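Long-range contacts in cryptic loci regulator 2 (Schizosaccharomyces pombe 972h-, PDB 5IKJ), which acts upstream of histone deacetylases in the SHREC repressor complex to promote transcriptional silencing and proper nucleosome positioning at heterochromatic loci: residues I15-S20 and H188-L193; Q57-L62 and Y142-L147; T149-Y154 and Y172-G177. All coordinates share one frame; numbering follows the deposited sequence.

Contact 1: residues I15-S20 and H188-L193; sequences ITCVWS and HHLYWL. With ZN (zinc ion), chain C.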
loop_
_atom_site.group_PDB
_atom_site.type_symbol
_atom_site.label_atom_id
_atom_site.label_comp_id
_atom_site.label_asym_id
_atom_site.label_seq_id
_atom_site.Cartn_x
_atom_site.Cartn_y
_atom_site.Cartn_z
ATOM N N ILE A 15 14.407 4.442 21.766
ATOM C CA ILE A 15 12.993 4.079 21.766
ATOM C C ILE A 15 12.623 3.490 23.118
ATOM O O ILE A 15 13.371 2.683 23.684
ATOM C CB ILE A 15 12.683 3.086 20.626
ATOM C CG1 ILE A 15 12.865 3.763 19.265
ATOM C CG2 ILE A 15 11.263 2.537 20.752
ATOM C CD1 ILE A 15 12.891 2.797 18.097
ATOM N N THR A 16 11.462 3.891 23.636
ATOM C CA THR A 16 10.915 3.346 24.870
ATOM C C THR A 16 9.475 2.910 24.635
ATOM O O THR A 16 8.744 3.524 23.853
ATOM C CB THR A 16 10.959 4.367 26.018
ATOM O OG1 THR A 16 12.268 4.944 26.101
ATOM C CG2 THR A 16 10.619 3.704 27.348
ATOM N N CYS A 17 9.075 1.841 25.318
ATOM C CA CYS A 17 7.710 1.343 25.223
ATOM C C CYS A 17 6.809 2.095 26.194
ATOM O O CYS A 17 7.148 2.258 27.370
ATOM C CB CYS A 17 7.663 -0.154 25.520
ATOM S SG CYS A 17 8.354 -1.186 24.218
ATOM N N VAL A 18 5.656 2.548 25.699
ATOM C CA VAL A 18 4.706 3.252 26.554
ATOM C C VAL A 18 4.093 2.298 27.572
ATOM O O VAL A 18 3.899 2.657 28.740
ATOM C CB VAL A 18 3.630 3.939 25.693
ATOM C CG1 VAL A 18 2.470 4.433 26.553
ATOM C CG2 VAL A 18 4.240 5.098 24.918
ATOM N N TRP A 19 3.770 1.076 27.151
ATOM C CA TRP A 19 3.154 0.096 28.033
ATOM C C TRP A 19 3.764 -1.274 27.767
ATOM O O TRP A 19 4.390 -1.509 26.730
ATOM C CB TRP A 19 1.630 0.046 27.846
ATOM C CG TRP A 19 1.181 -0.885 26.764
ATOM C CD1 TRP A 19 1.212 -0.659 25.419
ATOM C CD2 TRP A 19 0.621 -2.193 26.939
ATOM N NE1 TRP A 19 0.710 -1.748 24.745
ATOM C CE2 TRP A 19 0.340 -2.702 25.656
ATOM C CE3 TRP A 19 0.332 -2.982 28.056
ATOM C CZ2 TRP A 19 -0.216 -3.965 25.460
ATOM C CZ3 TRP A 19 -0.219 -4.235 27.858
ATOM C CH2 TRP A 19 -0.486 -4.713 26.571
ATOM N N SER A 20 3.567 -2.182 28.721
ATOM C CA SER A 20 4.145 -3.515 28.645
ATOM C C SER A 20 3.238 -4.507 29.356
ATOM O O SER A 20 2.715 -4.220 30.434
ATOM C CB SER A 20 5.546 -3.550 29.269
ATOM O OG SER A 20 5.946 -4.881 29.544
ATOM N N HIS A 188 7.973 -9.575 16.875
ATOM C CA HIS A 188 6.560 -9.496 16.522
ATOM C C HIS A 188 5.717 -9.081 17.721
ATOM O O HIS A 188 4.781 -8.286 17.582
ATOM C CB HIS A 188 6.088 -10.833 15.954
ATOM C CG HIS A 188 6.699 -11.168 14.629
ATOM N ND1 HIS A 188 6.244 -10.629 13.446
ATOM C CD2 HIS A 188 7.736 -11.976 14.302
ATOM C CE1 HIS A 188 6.971 -11.093 12.445
ATOM N NE2 HIS A 188 7.882 -11.913 12.938
ATOM N N HIS A 189 6.036 -9.602 18.908
ATOM C CA HIS A 189 5.348 -9.154 20.114
ATOM C C HIS A 189 5.716 -7.715 20.449
ATOM O O HIS A 189 4.850 -6.923 20.842
ATOM C CB HIS A 189 5.681 -10.077 21.284
ATOM C CG HIS A 189 4.761 -9.919 22.453
ATOM N ND1 HIS A 189 3.480 -10.425 22.464
ATOM C CD2 HIS A 189 4.933 -9.305 23.648
ATOM C CE1 HIS A 189 2.902 -10.134 23.616
ATOM N NE2 HIS A 189 3.763 -9.454 24.352
ATOM N N LEU A 190 6.995 -7.357 20.306
ATOM C CA LEU A 190 7.401 -5.972 20.513
ATOM C C LEU A 190 6.611 -5.033 19.613
ATOM O O LEU A 190 6.144 -3.977 20.057
ATOM C CB LEU A 190 8.900 -5.818 20.249
ATOM C CG LEU A 190 9.457 -4.396 20.382
ATOM C CD1 LEU A 190 9.295 -3.882 21.803
ATOM C CD2 LEU A 190 10.915 -4.338 19.953
ATOM N N TYR A 191 6.459 -5.399 18.339
ATOM C CA TYR A 191 5.737 -4.553 17.397
ATOM C C TYR A 191 4.265 -4.437 17.776
ATOM O O TYR A 191 3.650 -3.383 17.585
ATOM C CB TYR A 191 5.896 -5.117 15.987
ATOM C CG TYR A 191 5.130 -4.373 14.922
ATOM C CD1 TYR A 191 5.615 -3.185 14.391
ATOM C CD2 TYR A 191 3.930 -4.869 14.435
ATOM C CE1 TYR A 191 4.918 -2.507 13.411
ATOM C CE2 TYR A 191 3.228 -4.199 13.455
ATOM C CZ TYR A 191 3.726 -3.019 12.947
ATOM O OH TYR A 191 3.026 -2.348 11.971
ATOM N N TRP A 192 3.684 -5.510 18.318
ATOM C CA TRP A 192 2.303 -5.453 18.784
ATOM C C TRP A 192 2.163 -4.533 19.991
ATOM O O TRP A 192 1.151 -3.839 20.135
ATOM C CB TRP A 192 1.814 -6.860 19.124
ATOM C CG TRP A 192 0.475 -6.895 19.790
ATOM C CD1 TRP A 192 -0.744 -6.813 19.185
ATOM C CD2 TRP A 192 0.218 -7.034 21.193
ATOM N NE1 TRP A 192 -1.745 -6.886 20.123
ATOM C CE2 TRP A 192 -1.180 -7.021 21.364
ATOM C CE3 TRP A 192 1.034 -7.163 22.322
ATOM C CZ2 TRP A 192 -1.781 -7.134 22.616
ATOM C CZ3 TRP A 192 0.436 -7.273 23.564
ATOM C CH2 TRP A 192 -0.958 -7.259 23.702
ATOM N N LEU A 193 3.169 -4.515 20.869
ATOM C CA LEU A 193 3.090 -3.692 22.072
ATOM C C LEU A 193 3.017 -2.211 21.730
ATOM O O LEU A 193 2.321 -1.446 22.406
ATOM C CB LEU A 193 4.289 -3.968 22.979
ATOM C CG LEU A 193 4.221 -5.223 23.851
ATOM C CD1 LEU A 193 5.556 -5.450 24.543
ATOM C CD2 LEU A 193 3.099 -5.115 24.877
HETATM ZN ZN ZN C . 2.589 -11.551 20.928
#
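W19 lies against L193 and W192 on the zinc-bearing helix 183-195, just past the end of the short strand 14-17, so this contact lays the N-terminal strand and the turn after it on the helix of a zinc site built from three cysteines and one histidine. The indole can be followed from CB outward. Its CG stands between the backbone N and the carbonyl carbon (chi1 87°), and from there the rings reach across to the helix. CD1 passes beside L193 O, and NE1 donates to that same oxygen at 2.9 Å; the bond is weak, with an N-H...O angle of 122°. L193 O also takes a weak hydrogen bond from a polar side chain of the partner protein chain. Farther out, L193 CD2 lies over one face, toward the rim and nearest to CZ2, 3.9 Å from the centroid of the W19 six-membered ring: a CH-pi contact. The rim atoms CZ2 and, at the tip, CH2 meet W192 CH2, which is 3.8 Å from W19 CZ2. Those two six-membered rings are oblique, their planes 68° apart. R199 adds a cation-pi contact to W19, and W192 NE1 is held by N200 O. Nearer the strand, C17 SG touches L190 CD1 at 3.7 Å. W192 lays CE3 over one face of the H189 imidazole, toward its rim. D21 OD2 accepts from H189 NE2, while H189 ND1 binds the zinc ion at 2.1 Å, alongside C204, C206 and C209.

Contact 2: residues Q57-L62 and Y142-L147; sequences QICGRL and YYLASL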
loop_
_atom_site.group_PDB
_atom_site.type_symbol
_atom_site.label_atom_id
_atom_site.label_comp_id
_atom_site.label_asym_id
_atom_site.label_seq_id
_atom_site.Cartn_x
_atom_site.Cartn_y
_atom_site.Cartn_z
ATOM N N GLN A 57 19.716 -3.028 20.328
ATOM C CA GLN A 57 20.017 -2.310 19.093
ATOM C C GLN A 57 19.304 -2.943 17.905
ATOM O O GLN A 57 18.806 -2.236 17.021
ATOM C CB GLN A 57 21.526 -2.281 18.850
ATOM C CG GLN A 57 22.297 -1.350 19.768
ATOM C CD GLN A 57 23.786 -1.370 19.485
ATOM O OE1 GLN A 57 24.402 -2.434 19.414
ATOM N NE2 GLN A 57 24.372 -0.192 19.310
ATOM N N ILE A 58 19.255 -4.275 17.864
ATOM C CA ILE A 58 18.557 -4.965 16.783
ATOM C C ILE A 58 17.058 -4.710 16.877
ATOM O O ILE A 58 16.396 -4.417 15.874
ATOM C CB ILE A 58 18.882 -6.469 16.821
ATOM C CG1 ILE A 58 20.369 -6.696 16.525
ATOM C CG2 ILE A 58 18.028 -7.236 15.817
ATOM C CD1 ILE A 58 20.949 -7.921 17.196
ATOM N N CYS A 59 16.502 -4.821 18.085
ATOM C CA CYS A 59 15.086 -4.530 18.284
ATOM C C CYS A 59 14.748 -3.119 17.820
ATOM O O CYS A 59 13.760 -2.907 17.107
ATOM C CB CYS A 59 14.717 -4.712 19.756
ATOM S SG CYS A 59 14.674 -6.420 20.323
ATOM N N GLY A 60 15.563 -2.138 18.211
ATOM C CA GLY A 60 15.267 -0.759 17.860
ATOM C C GLY A 60 15.347 -0.496 16.370
ATOM O O GLY A 60 14.488 0.187 15.807
ATOM N N ARG A 61 16.378 -1.026 15.708
ATOM C CA ARG A 61 16.513 -0.812 14.271
ATOM C C ARG A 61 15.344 -1.429 13.518
ATOM O O ARG A 61 14.729 -0.782 12.663
ATOM C CB ARG A 61 17.832 -1.395 13.758
ATOM C CG ARG A 61 17.961 -1.324 12.236
ATOM C CD ARG A 61 19.306 -1.813 11.723
ATOM N NE ARG A 61 19.439 -3.264 11.797
ATOM C CZ ARG A 61 20.001 -3.927 12.804
ATOM N NH1 ARG A 61 20.067 -5.251 12.764
ATOM N NH2 ARG A 61 20.499 -3.278 13.849
ATOM N N LEU A 62 15.027 -2.689 13.817
ATOM C CA LEU A 62 13.998 -3.395 13.065
ATOM C C LEU A 62 12.606 -2.904 13.438
ATOM O O LEU A 62 11.726 -2.813 12.574
ATOM C CB LEU A 62 14.128 -4.900 13.295
ATOM C CG LEU A 62 15.450 -5.483 12.784
ATOM C CD1 LEU A 62 15.641 -6.920 13.242
ATOM C CD2 LEU A 62 15.525 -5.400 11.267
ATOM N N TYR A 142 18.617 3.634 15.327
ATOM C CA TYR A 142 17.666 3.527 16.423
ATOM C C TYR A 142 18.006 2.330 17.306
ATOM O O TYR A 142 18.633 1.360 16.874
ATOM C CB TYR A 142 16.239 3.391 15.890
ATOM C CG TYR A 142 15.684 4.646 15.249
ATOM C CD1 TYR A 142 16.323 5.243 14.174
ATOM C CD2 TYR A 142 14.505 5.223 15.711
ATOM C CE1 TYR A 142 15.815 6.381 13.579
ATOM C CE2 TYR A 142 13.989 6.363 15.123
ATOM C CZ TYR A 142 14.649 6.937 14.057
ATOM O OH TYR A 142 14.144 8.072 13.467
ATOM N N TYR A 143 17.582 2.409 18.563
ATOM C CA TYR A 143 17.856 1.350 19.520
ATOM C C TYR A 143 16.896 1.488 20.690
ATOM O O TYR A 143 16.441 2.590 21.010
ATOM C CB TYR A 143 19.306 1.399 20.011
ATOM C CG TYR A 143 19.573 2.489 21.023
ATOM C CD1 TYR A 143 19.868 3.783 20.618
ATOM C CD2 TYR A 143 19.531 2.220 22.385
ATOM C CE1 TYR A 143 20.113 4.782 21.543
ATOM C CE2 TYR A 143 19.773 3.210 23.315
ATOM C CZ TYR A 143 20.065 4.489 22.890
ATOM O OH TYR A 143 20.307 5.477 23.818
ATOM N N LEU A 144 16.591 0.358 21.323
ATOM C CA LEU A 144 15.731 0.350 22.501
ATOM C C LEU A 144 16.486 0.942 23.683
ATOM O O LEU A 144 17.482 0.372 24.144
ATOM C CB LEU A 144 15.269 -1.071 22.811
ATOM C CG LEU A 144 13.824 -1.413 22.441
ATOM C CD1 LEU A 144 13.542 -1.102 20.977
ATOM C CD2 LEU A 144 13.539 -2.877 22.742
ATOM N N ALA A 145 16.021 2.095 24.172
ATOM C CA ALA A 145 16.562 2.645 25.410
ATOM C C ALA A 145 16.526 1.616 26.525
ATOM O O ALA A 145 17.416 1.591 27.383
ATOM C CB ALA A 145 15.769 3.883 25.834
ATOM N N SER A 146 15.510 0.760 26.527
ATOM C CA SER A 146 15.299 -0.191 27.606
ATOM C C SER A 146 14.348 -1.272 27.120
ATOM O O SER A 146 13.473 -1.017 26.288
ATOM C CB SER A 146 14.728 0.502 28.847
ATOM O OG SER A 146 14.299 -0.444 29.810
ATOM N N LEU A 147 14.530 -2.480 27.643
ATOM C CA LEU A 147 13.589 -3.546 27.357
ATOM C C LEU A 147 12.235 -3.215 27.983
ATOM O O LEU A 147 12.167 -2.503 28.989
ATOM C CB LEU A 147 14.097 -4.877 27.899
ATOM C CG LEU A 147 15.235 -5.542 27.124
ATOM C CD1 LEU A 147 15.824 -6.678 27.944
ATOM C CD2 LEU A 147 14.753 -6.053 25.774
#
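Helix 50-67 packs here against strand 143-144 of the small parallel sheet, with G60 set directly against Y143: their CA atoms are 3.7 Å apart. The strand backbone can lie this close because G60 has no side chain; a CB there would point at the strand and clash with Y143 CA and L144 N. L144 then spreads its two methyls over the same turn. CD1 rests 3.6 Å from G60 CA and equally near G60 N, whereas CD2 meets C59 CB at 3.7 Å. Before the strand, Y142 brings CB to within 3.7 Å of G60 O, while its side chain continues to A64 and its OH bonds to T136 O. On the Q57 side, Y143 CB lies 3.9 Å from Q57 CA and also near Q57 CG; the side chain runs on past residues 57-62 to R56 of the same helix. Y142 O lies near R61 N but forms no hydrogen bond with it; R61 N is spent on Q57 O within the helix. The meeting is thus made by van der Waals contact, although nearby R56 NE does bond to L144 O. Strand 14-17 runs parallel to 143-144 at its side, and helix 183-195 packs V183, F186 and L190 against C59.

Contact 3: residues T149-Y154 and Y172-G177; sequences TNYQLY and YGHPSG
Y172 turns the edge of its ring toward the face of Y154, an offset edge-to-face pair with centroids 5.7 Å apart and planes at 85°. Y154 CD1 and Y172 CD1 are 3.9 Å apart. The backbones of Q152 and Y172 form an antiparallel hydrogen-bonded pair: Y172 N gives to Q152 O at 3.0 Å, and Q152 N returns the bond to Y172 O at 3.1 Å. Y172 O receives a CA-H...O contact from Y151 as well, and it lies 3.2 Å from Y151 CD2. The Y151 ring lies with its face over G173, whose CA stands 4.1 Å from the ring centroid in a CH-pi contact. A CB on G173 would run into Y151 CD2 and, at this backbone conformation, into the carbonyl O of Y172. Beyond it Y151 OH bonds to D21 OD1. H174 opens a type I turn ending at G177, and its imidazole folds back over that turn: S176 N donates to H174 ND1 at 3.2 Å, S176 OG also hydrogen-bonds to H174 ND1 (3.0 Å), and P175 CD lies over one ring face, toward the rim. The imidazole also meets H189 edge-to-face. The arrangement is that of an outer strand, 168-172, of a three-stranded antiparallel sheet with 152-156 and 42-44, whose trailing loop passes beside a zinc site of three cysteines and one histidine.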
loop_
_atom_site.group_PDB
_atom_site.type_symbol
_atom_site.label_atom_id
_atom_site.label_comp_id
_atom_site.label_asym_id
_atom_site.label_seq_id
_atom_site.Cartn_x
_atom_site.Cartn_y
_atom_site.Cartn_z
ATOM N N THR A 149 9.148 -3.086 30.291
ATOM C CA THR A 149 9.065 -3.369 31.718
ATOM C C THR A 149 8.710 -4.829 31.965
ATOM O O THR A 149 7.828 -5.389 31.312
ATOM C CB THR A 149 8.021 -2.454 32.373
ATOM O OG1 THR A 149 8.462 -1.093 32.289
ATOM C CG2 THR A 149 7.799 -2.822 33.841
ATOM N N ASN A 150 9.426 -5.441 32.908
ATOM C CA ASN A 150 9.217 -6.808 33.395
ATOM C C ASN A 150 9.707 -7.880 32.429
ATOM O O ASN A 150 9.412 -9.065 32.648
ATOM C CB ASN A 150 7.748 -7.082 33.735
ATOM C CG ASN A 150 7.322 -6.431 35.035
ATOM O OD1 ASN A 150 7.951 -5.483 35.503
ATOM N ND2 ASN A 150 6.255 -6.947 35.634
ATOM N N TYR A 151 10.443 -7.525 31.379
ATOM C CA TYR A 151 11.099 -8.505 30.524
ATOM C C TYR A 151 12.563 -8.636 30.925
ATOM O O TYR A 151 13.223 -7.640 31.239
ATOM C CB TYR A 151 10.992 -8.118 29.047
ATOM C CG TYR A 151 9.666 -8.484 28.412
ATOM C CD1 TYR A 151 8.551 -7.669 28.560
ATOM C CD2 TYR A 151 9.531 -9.647 27.664
ATOM C CE1 TYR A 151 7.340 -8.003 27.982
ATOM C CE2 TYR A 151 8.324 -9.989 27.081
ATOM C CZ TYR A 151 7.231 -9.163 27.244
ATOM O OH TYR A 151 6.025 -9.495 26.668
ATOM N N GLN A 152 13.066 -9.870 30.912
ATOM C CA GLN A 152 14.429 -10.169 31.334
ATOM C C GLN A 152 15.119 -11.004 30.265
ATOM O O GLN A 152 14.569 -12.011 29.806
ATOM C CB GLN A 152 14.441 -10.909 32.675
ATOM C CG GLN A 152 15.831 -11.138 33.252
ATOM C CD GLN A 152 16.533 -9.847 33.618
ATOM O OE1 GLN A 152 17.601 -9.537 33.088
ATOM N NE2 GLN A 152 15.940 -9.087 34.530
ATOM N N LEU A 153 16.318 -10.582 29.874
ATOM C CA LEU A 153 17.097 -11.269 28.854
ATOM C C LEU A 153 18.076 -12.246 29.497
ATOM O O LEU A 153 18.535 -12.044 30.624
ATOM C CB LEU A 153 17.857 -10.254 27.996
ATOM C CG LEU A 153 18.678 -10.795 26.825
ATOM C CD1 LEU A 153 17.774 -11.369 25.745
ATOM C CD2 LEU A 153 19.566 -9.697 26.261
ATOM N N TYR A 154 18.390 -13.314 28.765
ATOM C CA TYR A 154 19.276 -14.357 29.265
ATOM C C TYR A 154 20.107 -14.920 28.122
ATOM O O TYR A 154 19.693 -14.893 26.960
ATOM C CB TYR A 154 18.498 -15.507 29.918
ATOM C CG TYR A 154 17.703 -15.119 31.141
ATOM C CD1 TYR A 154 16.453 -14.527 31.020
ATOM C CD2 TYR A 154 18.193 -15.363 32.415
ATOM C CE1 TYR A 154 15.720 -14.179 32.134
ATOM C CE2 TYR A 154 17.467 -15.016 33.536
ATOM C CZ TYR A 154 16.231 -14.425 33.391
ATOM O OH TYR A 154 15.504 -14.077 34.506
ATOM N N TYR A 172 12.375 -13.723 28.774
ATOM C CA TYR A 172 11.186 -14.059 29.541
ATOM C C TYR A 172 10.386 -12.799 29.856
ATOM O O TYR A 172 10.881 -11.674 29.749
ATOM C CB TYR A 172 11.558 -14.774 30.842
ATOM C CG TYR A 172 11.947 -16.229 30.675
ATOM C CD1 TYR A 172 13.243 -16.588 30.326
ATOM C CD2 TYR A 172 11.022 -17.244 30.886
ATOM C CE1 TYR A 172 13.603 -17.918 30.182
ATOM C CE2 TYR A 172 11.372 -18.575 30.744
ATOM C CZ TYR A 172 12.664 -18.906 30.392
ATOM O OH TYR A 172 13.019 -20.228 30.250
ATOM N N GLY A 173 9.131 -13.004 30.254
ATOM C CA GLY A 173 8.246 -11.902 30.585
ATOM C C GLY A 173 6.856 -12.061 30.006
ATOM O O GLY A 173 5.890 -11.503 30.532
ATOM N N HIS A 174 6.742 -12.827 28.927
ATOM C CA HIS A 174 5.457 -12.984 28.264
ATOM C C HIS A 174 4.460 -13.649 29.212
ATOM O O HIS A 174 4.824 -14.582 29.939
ATOM C CB HIS A 174 5.615 -13.816 26.992
ATOM C CG HIS A 174 4.409 -13.803 26.105
ATOM N ND1 HIS A 174 3.386 -14.718 26.225
ATOM C CD2 HIS A 174 4.064 -12.985 25.083
ATOM C CE1 HIS A 174 2.463 -14.466 25.314
ATOM N NE2 HIS A 174 2.851 -13.418 24.610
ATOM N N PRO A 175 3.200 -13.201 29.235
ATOM C CA PRO A 175 2.241 -13.759 30.206
ATOM C C PRO A 175 2.110 -15.272 30.164
ATOM O O PRO A 175 1.768 -15.882 31.186
ATOM C CB PRO A 175 0.922 -13.073 29.820
ATOM C CG PRO A 175 1.331 -11.802 29.175
ATOM C CD PRO A 175 2.613 -12.096 28.456
ATOM N N SER A 176 2.362 -15.905 29.017
ATOM C CA SER A 176 2.242 -17.355 28.925
ATOM C C SER A 176 3.273 -18.084 29.775
ATOM O O SER A 176 3.142 -19.298 29.973
ATOM C CB SER A 176 2.375 -17.803 27.468
ATOM O OG SER A 176 3.697 -17.614 26.991
ATOM N N GLY A 177 4.287 -17.383 30.280
ATOM C CA GLY A 177 5.357 -18.013 31.019
ATOM C C GLY A 177 6.462 -18.586 30.163
ATOM O O GLY A 177 7.413 -19.158 30.713
#

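How the contacts relate
Contact 1 joins the other two. Its strand 15-17 pairs with the strand of contact 2, I15 N lying 2.9 Å from Y143 O and I15 O 2.8 Å from A145 N. At the other end of 15-20, S20 OG reaches T149 O of contact 3 at 2.6 Å. Contact 3 also borders the zinc ligand: H189 CE1 is 3.4 Å from H174 CD2, and the two D21 bonds tie H189 of contact 1 to Y151 of contact 3. The H174 side chain lies about 4 Å from the zinc ion, against about 13 Å for that of C59 in contact 2. Contacts 2 and 3, centres about 17 Å apart, meet through L147 and L153.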